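Local atomic coordinates of purine nucleoside phosphorylase (Thermus thermophilus, PDB entry 1ODI), a protein that probably catalyses the reversible phosphorolysis of purine nucleosides such as adenosine, giving the free base and ribose 1-phosphate. Residues L152-D157 with Y173-F178; Q107-L112 with M180-L185; A91-S96 with S203-D208. One frame throughout, in Å; residues are numbered along the deposited sequence.

Followed from the N terminus, the chain opens contact 3 at Ala91-Ser96, opens contact 2 at Gln107-Leu112 and then enters contact 1 at Leu152-Asp157. The loops close in reverse order: contact 1 at Tyr173-Phe178 after 15 intervening residues, contact 2 at Met180-Leu185 and contact 3 at Ser203-Asp208. Contact 1 is therefore nested in contact 2, and contact 2 in contact 3, without crossing. Across one sheet, strands 108-111, 152-155, 175-179, 84-93 and 195-205 are successive neighbours. Contacts 1 and 3 are parallel strand pairs within it, whereas contact 2 joins strand 108-111 to the start of helix 182-191. All three include residues that reach the bound adenosine.

Contact 1 (L152-D157 with Y173-F178); sequences LVASED and YGVLAF. With ADN (adenosine), chain H.
Ala177 O draws two groups of Val153-Ala154: Ala154 N donates a hydrogen bond of 2.8 Å to it, and Val153 CA makes a CA-H...O contact with it. One step back, Leu176 N reaches Leu152 O at 2.8 Å with an N-H...O angle of 167°. Phe178 CA lies 3.4 Å from Ala154 O, a further CA-H...O contact between the paired strands. On the face carrying Ala154 and Phe178, Ala154 CB sits over the Phe178 ring, 4.1 Å from its centroid and 27° off the normal, which meets the geometry of a CH-pi contact. The same methyl also touches Val175 CG1 at 3.8 Å. Glu156 crosses Phe178 at about a right angle. Its CG stands between the backbone N and the carbonyl carbon (chi1 61°), and the extended chain beyond carries the carboxylate past the ring, bringing Glu156 OE1 to 3.3 Å from adenosine C2; Glu156 OE2 is hydrogen-bonded to Thr162 OG1. The Phe178 ring also meets Trp170 of the intervening helix. That helix ends in a Schellman motif with Gly174, at positive phi, as C-prime residue. Strand 152-155, helix 164-171 and strand 175-179 thus form a beta-alpha-beta crossover whose strand ends border the adenine pocket.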
ATOM      1  N   LEU A 152      -1.352  19.760  15.487  1.00 18.60           N
ATOM      2  CA  LEU A 152      -1.529  18.350  15.187  1.00 19.75           C
ATOM      3  C   LEU A 152      -0.903  17.390  16.183  1.00 17.98           C
ATOM      4  O   LEU A 152       0.148  17.657  16.753  1.00 18.08           O
ATOM      5  CB  LEU A 152      -0.954  18.041  13.805  1.00 20.27           C
ATOM      6  CG  LEU A 152      -1.675  18.584  12.574  1.00 21.48           C
ATOM      7  CD1 LEU A 152      -0.802  18.346  11.345  1.00 22.42           C
ATOM      8  CD2 LEU A 152      -3.023  17.902  12.425  1.00 14.95           C
ATOM      9  N   VAL A 153      -1.579  16.276  16.403  1.00 15.04           N
ATOM     10  CA  VAL A 153      -1.057  15.237  17.264  1.00 17.73           C
ATOM     11  C   VAL A 153      -1.111  14.048  16.334  1.00 19.01           C
ATOM     12  O   VAL A 153      -1.691  14.136  15.247  1.00 19.25           O
ATOM     13  CB  VAL A 153      -1.945  14.978  18.498  1.00 20.85           C
ATOM     14  CG1 VAL A 153      -1.925  16.201  19.406  1.00 15.02           C
ATOM     15  CG2 VAL A 153      -3.370  14.616  18.069  1.00 12.49           C
ATOM     16  N   ALA A 154      -0.497  12.949  16.735  1.00 18.23           N
ATOM     17  CA  ALA A 154      -0.498  11.765  15.903  1.00 17.31           C
ATOM     18  C   ALA A 154      -1.039  10.597  16.711  1.00 17.61           C
ATOM     19  O   ALA A 154      -0.569  10.323  17.814  1.00 20.59           O
ATOM     20  CB  ALA A 154       0.914  11.477  15.412  1.00 15.29           C
ATOM     21  N   SER A 155      -2.048   9.928  16.165  1.00 17.55           N
ATOM     22  CA  SER A 155      -2.655   8.783  16.831  1.00 17.83           C
ATOM     23  C   SER A 155      -1.973   7.526  16.324  1.00 17.80           C
ATOM     24  O   SER A 155      -2.076   7.197  15.145  1.00 16.96           O
ATOM     25  CB  SER A 155      -4.155   8.722  16.531  1.00 18.50           C
ATOM     26  OG  SER A 155      -4.838   9.841  17.076  1.00 13.40           O
ATOM     27  N   GLU A 156      -1.271   6.833  17.219  1.00 17.75           N
ATOM     28  CA  GLU A 156      -0.548   5.614  16.859  1.00 15.44           C
ATOM     29  C   GLU A 156      -1.085   4.365  17.564  1.00 15.43           C
ATOM     30  O   GLU A 156      -1.892   4.452  18.487  1.00 12.73           O
ATOM     31  CB  GLU A 156       0.932   5.776  17.193  1.00  8.99           C
ATOM     32  CG  GLU A 156       1.198   6.011  18.668  1.00 18.10           C
ATOM     33  CD  GLU A 156       2.677   5.969  19.005  1.00 22.22           C
ATOM     34  OE1 GLU A 156       3.036   6.185  20.179  1.00 19.97           O
ATOM     35  OE2 GLU A 156       3.484   5.717  18.089  1.00 29.14           O
ATOM     36  N   ASP A 157      -0.617   3.203  17.120  1.00 16.72           N
ATOM     37  CA  ASP A 157      -1.031   1.930  17.698  1.00 20.50           C
ATOM     38  C   ASP A 157       0.035   1.334  18.604  1.00 21.26           C
ATOM     39  O   ASP A 157      -0.281   0.750  19.637  1.00 22.98           O
ATOM     40  CB  ASP A 157      -1.341   0.912  16.596  1.00 17.73           C
ATOM     41  CG  ASP A 157      -2.727   1.073  16.015  1.00 21.75           C
ATOM     42  OD1 ASP A 157      -2.997   0.439  14.975  1.00 21.59           O
ATOM     43  OD2 ASP A 157      -3.549   1.819  16.593  1.00 22.83           O
ATOM     44  N   TYR A 173       6.847  17.705  10.239  1.00 18.51           N
ATOM     45  CA  TYR A 173       5.602  17.777   9.487  1.00 15.94           C
ATOM     46  C   TYR A 173       4.519  18.440  10.321  1.00 17.72           C
ATOM     47  O   TYR A 173       3.351  18.468   9.932  1.00 19.01           O
ATOM     48  CB  TYR A 173       5.148  16.377   9.092  1.00 18.86           C
ATOM     49  CG  TYR A 173       6.083  15.680   8.141  1.00 29.18           C
ATOM     50  CD1 TYR A 173       6.260  16.142   6.834  1.00 31.51           C
ATOM     51  CD2 TYR A 173       6.772  14.533   8.536  1.00 35.48           C
ATOM     52  CE1 TYR A 173       7.097  15.472   5.942  1.00 33.65           C
ATOM     53  CE2 TYR A 173       7.613  13.850   7.653  1.00 33.96           C
ATOM     54  CZ  TYR A 173       7.768  14.322   6.357  1.00 36.44           C
ATOM     55  OH  TYR A 173       8.564  13.617   5.479  1.00 32.55           O
ATOM     56  N   GLY A 174       4.906  18.946  11.489  1.00 15.78           N
ATOM     57  CA  GLY A 174       3.951  19.616  12.346  1.00 14.20           C
ATOM     58  C   GLY A 174       3.339  18.802  13.473  1.00 12.90           C
ATOM     59  O   GLY A 174       2.436  19.286  14.160  1.00 12.69           O
ATOM     60  N   VAL A 175       3.809  17.575  13.678  1.00 13.84           N
ATOM     61  CA  VAL A 175       3.268  16.746  14.753  1.00 12.33           C
ATOM     62  C   VAL A 175       3.824  17.220  16.088  1.00 18.11           C
ATOM     63  O   VAL A 175       5.035  17.186  16.310  1.00 18.15           O
ATOM     64  CB  VAL A 175       3.627  15.252  14.556  1.00 18.48           C
ATOM     65  CG1 VAL A 175       3.199  14.440  15.784  1.00 16.97           C
ATOM     66  CG2 VAL A 175       2.934  14.712  13.297  1.00 13.88           C
ATOM     67  N   LEU A 176       2.942  17.660  16.978  1.00 12.89           N
ATOM     68  CA  LEU A 176       3.369  18.150  18.274  1.00 14.87           C
ATOM     69  C   LEU A 176       3.548  17.036  19.299  1.00 19.98           C
ATOM     70  O   LEU A 176       4.442  17.102  20.146  1.00 21.12           O
ATOM     71  CB  LEU A 176       2.374  19.180  18.809  1.00 17.85           C
ATOM     72  CG  LEU A 176       2.200  20.479  18.018  1.00 16.33           C
ATOM     73  CD1 LEU A 176       1.137  21.329  18.681  1.00 20.56           C
ATOM     74  CD2 LEU A 176       3.507  21.236  17.964  1.00 12.37           C
ATOM     75  N   ALA A 177       2.710  16.009  19.226  1.00 20.01           N
ATOM     76  CA  ALA A 177       2.809  14.914  20.184  1.00 18.41           C
ATOM     77  C   ALA A 177       2.101  13.652  19.709  1.00 20.62           C
ATOM     78  O   ALA A 177       1.271  13.687  18.796  1.00 20.12           O
ATOM     79  CB  ALA A 177       2.243  15.352  21.537  1.00 12.07           C
ATOM     80  N   PHE A 178       2.436  12.536  20.345  1.00 19.48           N
ATOM     81  CA  PHE A 178       1.841  11.266  20.001  1.00 18.00           C
ATOM     82  C   PHE A 178       0.908  10.815  21.094  1.00 19.66           C
ATOM     83  O   PHE A 178       1.229  10.912  22.278  1.00 21.00           O
ATOM     84  CB  PHE A 178       2.911  10.189  19.788  1.00 20.32           C
ATOM     85  CG  PHE A 178       3.707  10.366  18.534  1.00 19.17           C
ATOM     86  CD1 PHE A 178       4.666  11.371  18.438  1.00 19.82           C
ATOM     87  CD2 PHE A 178       3.463   9.562  17.425  1.00 19.96           C
ATOM     88  CE1 PHE A 178       5.371  11.578  17.250  1.00 24.56           C
ATOM     89  CE2 PHE A 178       4.160   9.760  16.233  1.00 22.27           C
ATOM     90  CZ  PHE A 178       5.117  10.773  16.146  1.00 19.93           C
TER
HETATM   91  O5' ADN H1237       0.197   5.917  28.294  1.00 31.89           O
HETATM   92  C5' ADN H1237      -0.219   5.790  26.947  1.00 26.25           C
HETATM   93  C4' ADN H1237      -1.615   6.442  26.911  1.00 31.21           C
HETATM   94  O4' ADN H1237      -1.622   7.879  27.261  1.00 29.78           O
HETATM   95  C3' ADN H1237      -2.226   6.406  25.522  1.00 32.65           C
HETATM   96  O3' ADN H1237      -3.615   6.067  25.709  1.00 31.26           O
HETATM   97  C2' ADN H1237      -2.043   7.817  24.914  1.00 29.62           C
HETATM   98  O2' ADN H1237      -3.243   8.395  24.408  1.00 29.57           O
HETATM   99  C1' ADN H1237      -1.331   8.609  26.054  1.00 31.69           C
HETATM  100  N9  ADN H1237       0.157   8.838  25.877  1.00 30.00           N
HETATM  101  C8  ADN H1237       0.970   9.543  26.784  1.00 29.95           C
HETATM  102  N7  ADN H1237       2.234   9.625  26.461  1.00 28.79           N
HETATM  103  C5  ADN H1237       2.308   8.935  25.251  1.00 28.12           C
HETATM  104  C6  ADN H1237       3.410   8.633  24.347  1.00 27.69           C
HETATM  105  N6  ADN H1237       4.665   9.028  24.578  1.00 29.27           N
HETATM  106  N1  ADN H1237       3.121   7.907  23.211  1.00 27.43           N
HETATM  107  C2  ADN H1237       1.844   7.497  22.969  1.00 19.23           C
HETATM  108  N3  ADN H1237       0.741   7.717  23.738  1.00 17.10           N
HETATM  109  C4  ADN H1237       1.040   8.438  24.866  1.00 23.39           C

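Contact 2 (Q107-L112 with M180-L185); sequences QGAVPL and MEASAL. With ADN (adenosine), chain H.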
ATOM      1  N   GLN A 107      -5.890  20.253  16.647  1.00 12.60           N
ATOM      2  CA  GLN A 107      -6.487  20.781  15.426  1.00 14.87           C
ATOM      3  C   GLN A 107      -6.769  19.631  14.452  1.00 19.14           C
ATOM      4  O   GLN A 107      -7.597  19.748  13.540  1.00 17.11           O
ATOM      5  CB  GLN A 107      -5.529  21.800  14.799  1.00 13.80           C
ATOM      6  CG  GLN A 107      -5.935  22.331  13.426  1.00 19.36           C
ATOM      7  CD  GLN A 107      -4.848  23.194  12.806  1.00 18.64           C
ATOM      8  OE1 GLN A 107      -3.661  22.971  13.041  1.00 16.30           O
ATOM      9  NE2 GLN A 107      -5.246  24.169  12.000  1.00 23.01           N
ATOM     10  N   GLY A 108      -6.071  18.522  14.665  1.00 13.08           N
ATOM     11  CA  GLY A 108      -6.229  17.360  13.817  1.00 15.55           C
ATOM     12  C   GLY A 108      -5.357  16.243  14.346  1.00 14.17           C
ATOM     13  O   GLY A 108      -4.560  16.454  15.255  1.00 16.89           O
ATOM     14  N   ALA A 109      -5.499  15.051  13.785  1.00 12.00           N
ATOM     15  CA  ALA A 109      -4.711  13.930  14.249  1.00 12.62           C
ATOM     16  C   ALA A 109      -4.239  13.058  13.107  1.00 14.79           C
ATOM     17  O   ALA A 109      -5.050  12.464  12.390  1.00 15.29           O
ATOM     18  CB  ALA A 109      -5.527  13.096  15.237  1.00 15.63           C
ATOM     19  N   VAL A 110      -2.925  12.992  12.933  1.00 14.45           N
ATOM     20  CA  VAL A 110      -2.343  12.157  11.895  1.00 16.42           C
ATOM     21  C   VAL A 110      -2.834  10.739  12.207  1.00 15.87           C
ATOM     22  O   VAL A 110      -2.671  10.261  13.326  1.00 15.94           O
ATOM     23  CB  VAL A 110      -0.798  12.222  11.952  1.00 14.13           C
ATOM     24  CG1 VAL A 110      -0.192  11.279  10.936  1.00 17.98           C
ATOM     25  CG2 VAL A 110      -0.337  13.650  11.685  1.00 13.68           C
ATOM     26  N   PRO A 111      -3.461  10.061  11.229  1.00 14.73           N
ATOM     27  CA  PRO A 111      -3.975   8.697  11.436  1.00 15.96           C
ATOM     28  C   PRO A 111      -2.957   7.556  11.232  1.00 17.03           C
ATOM     29  O   PRO A 111      -2.890   6.953  10.158  1.00 14.84           O
ATOM     30  CB  PRO A 111      -5.137   8.625  10.446  1.00 13.45           C
ATOM     31  CG  PRO A 111      -4.601   9.407   9.276  1.00 14.98           C
ATOM     32  CD  PRO A 111      -3.885  10.596   9.921  1.00  9.92           C
ATOM     33  N   LEU A 112      -2.173   7.257  12.265  1.00 11.55           N
ATOM     34  CA  LEU A 112      -1.186   6.181  12.176  1.00 14.22           C
ATOM     35  C   LEU A 112      -1.738   4.859  12.703  1.00 14.28           C
ATOM     36  O   LEU A 112      -1.037   3.853  12.715  1.00 12.81           O
ATOM     37  CB  LEU A 112       0.067   6.532  12.977  1.00  6.05           C
ATOM     38  CG  LEU A 112       0.816   7.787  12.554  1.00 15.25           C
ATOM     39  CD1 LEU A 112       1.935   8.079  13.548  1.00 11.19           C
ATOM     40  CD2 LEU A 112       1.362   7.588  11.142  1.00 15.69           C
ATOM     41  N   MET A 180      -2.934   8.021  21.505  1.00 15.49           N
ATOM     42  CA  MET A 180      -3.563   6.849  20.901  1.00 16.03           C
ATOM     43  C   MET A 180      -5.085   6.767  20.813  1.00 15.48           C
ATOM     44  O   MET A 180      -5.639   5.674  20.932  1.00 12.88           O
ATOM     45  CB  MET A 180      -3.066   5.596  21.633  1.00 18.92           C
ATOM     46  CG  MET A 180      -1.550   5.437  21.665  1.00 19.48           C
ATOM     47  SD  MET A 180      -1.002   4.122  22.795  1.00 19.66           S
ATOM     48  CE  MET A 180      -1.556   2.652  21.912  1.00 17.51           C
ATOM     49  N   GLU A 181      -5.773   7.885  20.610  1.00 12.18           N
ATOM     50  CA  GLU A 181      -7.223   7.803  20.508  1.00 12.85           C
ATOM     51  C   GLU A 181      -7.881   8.819  19.584  1.00 13.99           C
ATOM     52  O   GLU A 181      -8.906   8.524  18.970  1.00 14.97           O
ATOM     53  CB  GLU A 181      -7.870   7.910  21.898  1.00 16.56           C
ATOM     54  CG  GLU A 181      -7.648   6.714  22.807  1.00 15.78           C
ATOM     55  CD  GLU A 181      -6.417   6.865  23.677  1.00 21.44           C
ATOM     56  OE1 GLU A 181      -5.865   5.834  24.142  1.00 18.75           O
ATOM     57  OE2 GLU A 181      -6.011   8.022  23.903  1.00 19.47           O
ATOM     58  N   ALA A 182      -7.283  10.000  19.466  1.00 12.64           N
ATOM     59  CA  ALA A 182      -7.859  11.086  18.675  1.00 13.55           C
ATOM     60  C   ALA A 182      -8.356  10.798  17.258  1.00 17.88           C
ATOM     61  O   ALA A 182      -9.538  11.002  16.968  1.00 20.54           O
ATOM     62  CB  ALA A 182      -6.903  12.283  18.668  1.00  8.60           C
ATOM     63  N   SER A 183      -7.478  10.333  16.377  1.00 15.47           N
ATOM     64  CA  SER A 183      -7.870  10.061  14.994  1.00 15.72           C
ATOM     65  C   SER A 183      -9.230   9.386  14.810  1.00 15.55           C
ATOM     66  O   SER A 183     -10.049   9.837  14.007  1.00 14.59           O
ATOM     67  CB  SER A 183      -6.800   9.221  14.300  1.00 14.20           C
ATOM     68  OG  SER A 183      -6.572   8.023  15.017  1.00 17.24           O
ATOM     69  N   ALA A 184      -9.469   8.304  15.544  1.00 16.90           N
ATOM     70  CA  ALA A 184     -10.735   7.573  15.428  1.00 18.77           C
ATOM     71  C   ALA A 184     -11.908   8.376  15.995  1.00 18.28           C
ATOM     72  O   ALA A 184     -13.030   8.298  15.493  1.00 18.30           O
ATOM     73  CB  ALA A 184     -10.625   6.216  16.135  1.00 15.70           C
ATOM     74  N   LEU A 185     -11.650   9.139  17.051  1.00 15.42           N
ATOM     75  CA  LEU A 185     -12.693   9.961  17.645  1.00 16.47           C
ATOM     76  C   LEU A 185     -13.150  10.986  16.606  1.00 16.45           C
ATOM     77  O   LEU A 185     -14.345  11.201  16.409  1.00 15.32           O
ATOM     78  CB  LEU A 185     -12.159  10.689  18.882  1.00  9.26           C
ATOM     79  CG  LEU A 185     -13.101  11.757  19.446  1.00 13.94           C
ATOM     80  CD1 LEU A 185     -14.385  11.096  19.924  1.00 11.21           C
ATOM     81  CD2 LEU A 185     -12.419  12.509  20.583  1.00  8.02           C
TER
HETATM   82  O5' ADN H1237       0.197   5.917  28.294  1.00 31.89           O
HETATM   83  C5' ADN H1237      -0.219   5.790  26.947  1.00 26.25           C
HETATM   84  C4' ADN H1237      -1.615   6.442  26.911  1.00 31.21           C
HETATM   85  O4' ADN H1237      -1.622   7.879  27.261  1.00 29.78           O
HETATM   86  C3' ADN H1237      -2.226   6.406  25.522  1.00 32.65           C
HETATM   87  O3' ADN H1237      -3.615   6.067  25.709  1.00 31.26           O
HETATM   88  C2' ADN H1237      -2.043   7.817  24.914  1.00 29.62           C
HETATM   89  O2' ADN H1237      -3.243   8.395  24.408  1.00 29.57           O
HETATM   90  C1' ADN H1237      -1.331   8.609  26.054  1.00 31.69           C
HETATM   91  N9  ADN H1237       0.157   8.838  25.877  1.00 30.00           N
HETATM   92  C8  ADN H1237       0.970   9.543  26.784  1.00 29.95           C
HETATM   93  N7  ADN H1237       2.234   9.625  26.461  1.00 28.79           N
HETATM   94  C5  ADN H1237       2.308   8.935  25.251  1.00 28.12           C
HETATM   95  C6  ADN H1237       3.410   8.633  24.347  1.00 27.69           C
HETATM   96  N6  ADN H1237       4.665   9.028  24.578  1.00 29.27           N
HETATM   97  N1  ADN H1237       3.121   7.907  23.211  1.00 27.43           N
HETATM   98  C2  ADN H1237       1.844   7.497  22.969  1.00 19.23           C
HETATM   99  N3  ADN H1237       0.741   7.717  23.738  1.00 17.10           N
HETATM  100  C4  ADN H1237       1.040   8.438  24.866  1.00 23.39           C
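Leading out of the ribose side of the nucleoside site, the chain enters helix 182-191, whose first turn packs on strand 108-111 through Ala109, Pro111, Ala182 and Ser183. The methyl of Ala109 points at the helix and meets Ala182 CB at 3.8 Å. The same Ala109 CB lies 3.6 Å from Ser183 N, whose hydrogen bond goes to Ser155 OG. Ser183 CB rests alongside the proline, 4.1 Å from Pro111 CA. This small apolar seam abuts the polar approach to the helix, where Glu181 occupies the N-cap position and Glu179 OE1 accepts hydrogen bonds from both Glu181 N and Ala182 N. The bound sugar is held just before that turn: Met180 N donates to adenosine O2' at 2.9 Å, with an N-H...O angle of 154°. Glu181, its chain bent at chi2 (91°), turns its carboxylate to both ribose hydroxyls, with Glu181 OE1 2.8 Å from O3' and Glu181 OE2 2.8 Å from O2'. A salt bridge from Arg87 to OE2 and a hydrogen bond from Gly66 N to OE1 also hold the carboxylate. With an alanine at Glu181, both hydroxyls would probably lose this anchor and Arg87 would be left without its carboxylate mate. Met180 SD lies 3.8 Å from adenosine C3', beside the sugar. Met180 and Glu181, just ahead of the helix, thus line the nucleoside pocket, to which His5 of the third subunit adds a hydrogen bond, while the seam seats the helix start on strand 108-111.

Contact 3 (A91-S96 with S203-D208); sequences AGAASS and SNRIGD. With ADN (adenosine), chain H.
Asn204 bonds to Ala93 with its backbone and to adenine with its side chain: Asn204 O accepts from Ala93 N at 2.8 Å, while Asn204 ND2 donates to adenosine N7 at 2.7 Å. Asn204 OD1 receives adenosine N6 at 3.1 Å, so the amide pairs with the base through both its ends. With chi1 at 68°, the amide leans back over its own backbone, flanked by N and C, and a further bond from ND2 to Ser203 OG helps to fix its rotation. The parallel pairing continues on either side of the Asn204 bond, with Ser203 N donating to Ala91 O and Ile206 N to Ala93 O; the latter is almost straight at 174°. Gly92 CA adds a CA-H...O contact to Asn204 O. The adenine amino group packs against the bare Gly92 backbone, with adenosine N6 3.4 Å from Gly92 CA. Farther along, Ile206 CG1 packs 3.5 Å from Ala93 O, and its CD1 reaches the base, 3.2 Å from adenosine N6. Arg205 NE makes a weak hydrogen bond to Ser96 O, which lies at the edge of the guanidinium, near its plane. At the strand's end, a type II turn from Arg205 to Asp208 returns Asp208 OD2 to Arg205 N at 2.8 Å. The ends of two neighbouring parallel strands thus supply one side of the adenine site, reading N6 and N7 through Asn204.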
ATOM      1  N   ALA A  91      -0.383  13.026  26.288  1.00 17.56           N
ATOM      2  CA  ALA A  91       0.379  12.692  25.086  1.00 19.85           C
ATOM      3  C   ALA A  91       1.883  12.859  25.300  1.00 18.03           C
ATOM      4  O   ALA A  91       2.315  13.487  26.265  1.00 18.31           O
ATOM      5  CB  ALA A  91      -0.088  13.564  23.910  1.00 12.78           C
ATOM      6  N   GLY A  92       2.670  12.279  24.397  1.00 17.98           N
ATOM      7  CA  GLY A  92       4.115  12.378  24.491  1.00 17.99           C
ATOM      8  C   GLY A  92       4.662  13.366  23.480  1.00 16.23           C
ATOM      9  O   GLY A  92       4.428  13.205  22.283  1.00 15.44           O
ATOM     10  N   ALA A  93       5.382  14.384  23.954  1.00 15.77           N
ATOM     11  CA  ALA A  93       5.955  15.414  23.075  1.00 17.83           C
ATOM     12  C   ALA A  93       6.904  14.854  22.011  1.00 20.43           C
ATOM     13  O   ALA A  93       7.773  14.029  22.303  1.00 20.64           O
ATOM     14  CB  ALA A  93       6.674  16.460  23.907  1.00 18.95           C
ATOM     15  N   ALA A  94       6.735  15.316  20.775  1.00 24.09           N
ATOM     16  CA  ALA A  94       7.557  14.855  19.659  1.00 25.21           C
ATOM     17  C   ALA A  94       8.879  15.601  19.593  1.00 30.18           C
ATOM     18  O   ALA A  94       9.826  15.144  18.958  1.00 34.29           O
ATOM     19  CB  ALA A  94       6.804  15.022  18.351  1.00 21.41           C
ATOM     20  N   SER A  95       8.942  16.756  20.243  1.00 34.56           N
ATOM     21  CA  SER A  95      10.166  17.546  20.256  1.00 42.95           C
ATOM     22  C   SER A  95      10.520  18.022  21.666  1.00 46.77           C
ATOM     23  O   SER A  95       9.683  17.965  22.576  1.00 49.32           O
ATOM     24  CB  SER A  95      10.024  18.735  19.308  1.00 44.47           C
ATOM     25  OG  SER A  95       8.743  19.334  19.436  1.00 54.68           O
ATOM     26  N   SER A  96      11.765  18.474  21.841  1.00 49.35           N
ATOM     27  CA  SER A  96      12.259  18.954  23.137  1.00 51.39           C
ATOM     28  C   SER A  96      11.597  20.222  23.660  1.00 51.84           C
ATOM     29  O   SER A  96      11.556  20.426  24.863  1.00 56.06           O
ATOM     30  CB  SER A  96      13.780  19.175  23.082  1.00 50.83           C
ATOM     31  OG  SER A  96      14.457  17.957  22.808  1.00 56.33           O
ATOM     32  N   SER A 203       2.398  14.573  29.118  1.00 23.71           N
ATOM     33  CA  SER A 203       2.814  13.898  30.348  1.00 23.37           C
ATOM     34  C   SER A 203       4.246  13.379  30.269  1.00 23.78           C
ATOM     35  O   SER A 203       4.812  12.922  31.265  1.00 18.23           O
ATOM     36  CB  SER A 203       1.862  12.743  30.663  1.00 17.24           C
ATOM     37  OG  SER A 203       1.771  11.855  29.570  1.00 19.18           O
ATOM     38  N   ASN A 204       4.834  13.468  29.082  1.00 26.29           N
ATOM     39  CA  ASN A 204       6.195  12.997  28.882  1.00 24.92           C
ATOM     40  C   ASN A 204       6.726  13.328  27.493  1.00 26.13           C
ATOM     41  O   ASN A 204       5.977  13.698  26.582  1.00 23.90           O
ATOM     42  CB  ASN A 204       6.235  11.488  29.069  1.00 21.42           C
ATOM     43  CG  ASN A 204       5.491  10.750  27.965  1.00 23.33           C
ATOM     44  OD1 ASN A 204       6.084  10.333  26.970  1.00 28.82           O
ATOM     45  ND2 ASN A 204       4.182  10.604  28.127  1.00 19.45           N
ATOM     46  N   ARG A 205       8.037  13.210  27.350  1.00 27.83           N
ATOM     47  CA  ARG A 205       8.678  13.426  26.064  1.00 31.25           C
ATOM     48  C   ARG A 205       8.897  11.996  25.554  1.00 28.41           C
ATOM     49  O   ARG A 205       9.201  11.096  26.334  1.00 28.61           O
ATOM     50  CB  ARG A 205      10.010  14.175  26.233  1.00 27.15           C
ATOM     51  CG  ARG A 205       9.856  15.566  26.845  1.00 34.59           C
ATOM     52  CD  ARG A 205      11.114  16.401  26.659  1.00 38.60           C
ATOM     53  NE  ARG A 205      10.931  17.798  27.049  1.00 43.01           N
ATOM     54  CZ  ARG A 205      10.982  18.247  28.301  1.00 43.68           C
ATOM     55  NH1 ARG A 205      11.212  17.406  29.306  1.00 37.85           N
ATOM     56  NH2 ARG A 205      10.817  19.544  28.547  1.00 42.10           N
ATOM     57  N   ILE A 206       8.718  11.776  24.258  1.00 29.48           N
ATOM     58  CA  ILE A 206       8.880  10.438  23.710  1.00 30.87           C
ATOM     59  C   ILE A 206      10.248   9.847  24.024  1.00 32.90           C
ATOM     60  O   ILE A 206      11.279  10.460  23.756  1.00 30.94           O
ATOM     61  CB  ILE A 206       8.658  10.433  22.182  1.00 31.17           C
ATOM     62  CG1 ILE A 206       7.168  10.635  21.873  1.00 30.99           C
ATOM     63  CG2 ILE A 206       9.167   9.126  21.578  1.00 28.35           C
ATOM     64  CD1 ILE A 206       6.334   9.363  21.824  1.00 32.76           C
ATOM     65  N   GLY A 207      10.239   8.648  24.598  1.00 35.98           N
ATOM     66  CA  GLY A 207      11.480   7.976  24.940  1.00 37.31           C
ATOM     67  C   GLY A 207      11.785   7.967  26.424  1.00 37.19           C
ATOM     68  O   GLY A 207      12.714   7.286  26.864  1.00 33.64           O
ATOM     69  N   ASP A 208      11.009   8.726  27.197  1.00 37.97           N
ATOM     70  CA  ASP A 208      11.210   8.793  28.641  1.00 37.73           C
ATOM     71  C   ASP A 208      10.840   7.469  29.298  1.00 39.08           C
ATOM     72  O   ASP A 208       9.817   6.861  28.965  1.00 35.86           O
ATOM     73  CB  ASP A 208      10.370   9.916  29.263  1.00 35.31           C
ATOM     74  CG  ASP A 208      10.848  11.296  28.860  1.00 35.75           C
ATOM     75  OD1 ASP A 208      12.016  11.415  28.433  1.00 38.79           O
ATOM     76  OD2 ASP A 208      10.063  12.262  28.984  1.00 35.43           O
TER
HETATM   77  O5' ADN H1237       0.197   5.917  28.294  1.00 31.89           O
HETATM   78  C5' ADN H1237      -0.219   5.790  26.947  1.00 26.25           C
HETATM   79  C4' ADN H1237      -1.615   6.442  26.911  1.00 31.21           C
HETATM   80  O4' ADN H1237      -1.622   7.879  27.261  1.00 29.78           O
HETATM   81  C3' ADN H1237      -2.226   6.406  25.522  1.00 32.65           C
HETATM   82  O3' ADN H1237      -3.615   6.067  25.709  1.00 31.26           O
HETATM   83  C2' ADN H1237      -2.043   7.817  24.914  1.00 29.62           C
HETATM   84  O2' ADN H1237      -3.243   8.395  24.408  1.00 29.57           O
HETATM   85  C1' ADN H1237      -1.331   8.609  26.054  1.00 31.69           C
HETATM   86  N9  ADN H1237       0.157   8.838  25.877  1.00 30.00           N
HETATM   87  C8  ADN H1237       0.970   9.543  26.784  1.00 29.95           C
HETATM   88  N7  ADN H1237       2.234   9.625  26.461  1.00 28.79           N
HETATM   89  C5  ADN H1237       2.308   8.935  25.251  1.00 28.12           C
HETATM   90  C6  ADN H1237       3.410   8.633  24.347  1.00 27.69           C
HETATM   91  N6  ADN H1237       4.665   9.028  24.578  1.00 29.27           N
HETATM   92  N1  ADN H1237       3.121   7.907  23.211  1.00 27.43           N
HETATM   93  C2  ADN H1237       1.844   7.497  22.969  1.00 19.23           C
HETATM   94  N3  ADN H1237       0.741   7.717  23.738  1.00 17.10           N
HETATM   95  C4  ADN H1237       1.040   8.438  24.866  1.00 23.39           C